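TRNA-5-methyluridine(54) 2-sulfurtransferase (Pyrococcus horikoshii, PDB 3VRH) catalyses the ATP-dependent 2-thiolation of 5-methyluridine 54 in the T loop of tRNAs, a modification that stabilises tRNA at high temperature. Local coordinates at residues 50-55 and 150-155. Sequence-based numbering, arbitrary orientation.
Sequences ILVAVS and AIATGH. With BCN (bicine), chain D.
Leu51 bonds to both Ala150 and Ala152 as strands 50-53 and 150-152 run parallel side by side, their axes 34° apart. Leu51 N gives an almost straight hydrogen bond to Ala150 O (2.9 Å, 174° at the hydrogen). Ala152 N returns one to Leu51 O, which also takes a CA-H contact from Ile151. Beyond this the strands part: Ala53 N is 3.9 Å from Ala152 O, and Val52 approaches that oxygen through its CA and CG1.

On one face of the sheet, Ala152 CB touches two branches, Ile50 CG2 and Val52 CG2, each at 4.1 Å. Ile50 CG2 lies anti to its backbone N, which turns it toward the alanine. Leu67 of helix 58-69 packs on both Val52 and Ala152. The other face carries Leu51 and Ile151, which meet loosely, CD2 to CG1, and are covered by helix 127-145.

These are neighbouring central strands of the PP-loop domain, a member of the HUP group. As is usual in this fold, the nucleotide site lies at their C-terminal ends. Ala53 and Gly154 bind ATP; here bicine lies at the ends of the two strands, in contact with both segments. Its O6 hydroxyl donates to Ala53 O (2.8 Å), and its O4 pairs with Ser55 OG (2.9 Å), which is also bonded to Gly57 N. Thr153 CB and CG2 both lie 3.5 Å from O6. The His155 ring has bicine O21 over one face, 3.7 Å above the plane and offset toward the rim. A hydrogen bond between His155 ND1 and Thr153 OG1 restrains that ring's rotation.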
loop_
_atom_site.group_PDB
_atom_site.type_symbol
_atom_site.label_atom_id
_atom_site.label_comp_id
_atom_site.label_asym_id
_atom_site.label_seq_id
_atom_site.Cartn_x
_atom_site.Cartn_y
_atom_site.Cartn_z
ATOM N N ILE A 50 -8.720 7.781 32.767
ATOM C CA ILE A 50 -8.775 7.626 31.322
ATOM C C ILE A 50 -10.062 8.181 30.731
ATOM O O ILE A 50 -11.151 7.960 31.260
ATOM C CB ILE A 50 -8.631 6.156 30.947
ATOM C CG1 ILE A 50 -7.394 5.580 31.648
ATOM C CG2 ILE A 50 -8.560 6.010 29.433
ATOM C CD1 ILE A 50 -7.471 4.085 31.949
ATOM N N LEU A 51 -9.925 8.910 29.630
ATOM C CA LEU A 51 -11.075 9.455 28.933
ATOM C C LEU A 51 -11.308 8.681 27.634
ATOM O O LEU A 51 -10.370 8.484 26.860
ATOM C CB LEU A 51 -10.835 10.928 28.621
ATOM C CG LEU A 51 -11.986 11.591 27.863
ATOM C CD1 LEU A 51 -13.185 11.740 28.784
ATOM C CD2 LEU A 51 -11.589 12.929 27.233
ATOM N N VAL A 52 -12.539 8.224 27.402
ATOM C CA VAL A 52 -12.874 7.566 26.125
ATOM C C VAL A 52 -13.875 8.428 25.359
ATOM O O VAL A 52 -14.941 8.786 25.882
ATOM C CB VAL A 52 -13.449 6.144 26.310
ATOM C CG1 VAL A 52 -13.761 5.510 24.952
ATOM C CG2 VAL A 52 -12.479 5.271 27.089
ATOM N N ALA A 53 -13.509 8.787 24.134
ATOM C CA ALA A 53 -14.357 9.635 23.298
ATOM C C ALA A 53 -15.380 8.742 22.662
ATOM O O ALA A 53 -15.039 7.937 21.806
ATOM C CB ALA A 53 -13.526 10.333 22.213
ATOM N N VAL A 54 -16.629 8.866 23.073
ATOM C CA VAL A 54 -17.647 7.941 22.588
ATOM C C VAL A 54 -18.571 8.605 21.552
ATOM O O VAL A 54 -19.332 9.518 21.864
ATOM C CB VAL A 54 -18.410 7.272 23.764
ATOM C CG1 VAL A 54 -17.419 6.585 24.688
ATOM C CG2 VAL A 54 -19.161 8.292 24.561
ATOM N N SER A 55 -18.473 8.147 20.307
ATOM C CA SER A 55 -19.243 8.723 19.203
ATOM C C SER A 55 -20.653 8.149 19.139
ATOM O O SER A 55 -21.505 8.667 18.425
ATOM C CB SER A 55 -18.552 8.384 17.882
ATOM O OG SER A 55 -18.510 6.962 17.741
ATOM N N ALA A 150 -4.923 10.174 30.041
ATOM C CA ALA A 150 -4.869 9.444 28.788
ATOM C C ALA A 150 -6.217 9.498 28.091
ATOM O O ALA A 150 -7.265 9.570 28.732
ATOM C CB ALA A 150 -4.479 7.996 29.052
ATOM N N ILE A 151 -6.174 9.463 26.767
ATOM C CA ILE A 151 -7.363 9.328 25.944
ATOM C C ILE A 151 -7.249 7.989 25.231
ATOM O O ILE A 151 -6.240 7.710 24.579
ATOM C CB ILE A 151 -7.422 10.447 24.899
ATOM C CG1 ILE A 151 -7.614 11.792 25.582
ATOM C CG2 ILE A 151 -8.502 10.179 23.867
ATOM C CD1 ILE A 151 -7.430 12.967 24.669
ATOM N N ALA A 152 -8.264 7.150 25.373
ATOM C CA ALA A 152 -8.313 5.888 24.635
ATOM C C ALA A 152 -9.334 5.997 23.499
ATOM O O ALA A 152 -10.457 6.452 23.723
ATOM C CB ALA A 152 -8.673 4.748 25.562
ATOM N N THR A 153 -8.929 5.607 22.284
ATOM C CA THR A 153 -9.833 5.564 21.138
ATOM C C THR A 153 -10.092 4.115 20.689
ATOM O O THR A 153 -9.453 3.186 21.174
ATOM C CB THR A 153 -9.306 6.417 19.974
ATOM O OG1 THR A 153 -8.088 5.855 19.494
ATOM C CG2 THR A 153 -9.043 7.854 20.431
ATOM N N GLY A 154 -11.039 3.930 19.780
ATOM C CA GLY A 154 -11.537 2.610 19.431
ATOM C C GLY A 154 -10.990 2.000 18.140
ATOM O O GLY A 154 -11.461 0.956 17.700
ATOM N N HIS A 155 -9.993 2.649 17.548
ATOM C CA HIS A 155 -9.320 2.137 16.353
ATOM C C HIS A 155 -8.870 0.702 16.533
ATOM O O HIS A 155 -8.138 0.376 17.465
ATOM C CB HIS A 155 -8.094 2.990 16.028
ATOM C CG HIS A 155 -8.405 4.428 15.755
ATOM N ND1 HIS A 155 -8.791 5.309 16.744
ATOM C CD2 HIS A 155 -8.364 5.147 14.606
ATOM C CE1 HIS A 155 -8.991 6.504 16.215
ATOM N NE2 HIS A 155 -8.740 6.434 14.919
HETATM N N1 BCN D . -13.462 6.033 17.406
HETATM C C1 BCN D . -12.966 4.790 16.687
HETATM C C2 BCN D . -12.747 4.956 15.231
HETATM O O21 BCN D . -12.468 6.107 14.809
HETATM O O22 BCN D . -12.867 3.985 14.451
HETATM C C3 BCN D . -14.949 6.093 17.410
HETATM C C4 BCN D . -15.745 4.798 17.142
HETATM O O4 BCN D . -16.814 4.593 17.659
HETATM C C5 BCN D . -12.976 6.032 18.784
HETATM C C6 BCN D . -13.162 7.308 19.486
HETATM O O6 BCN D . -12.570 7.549 20.485
#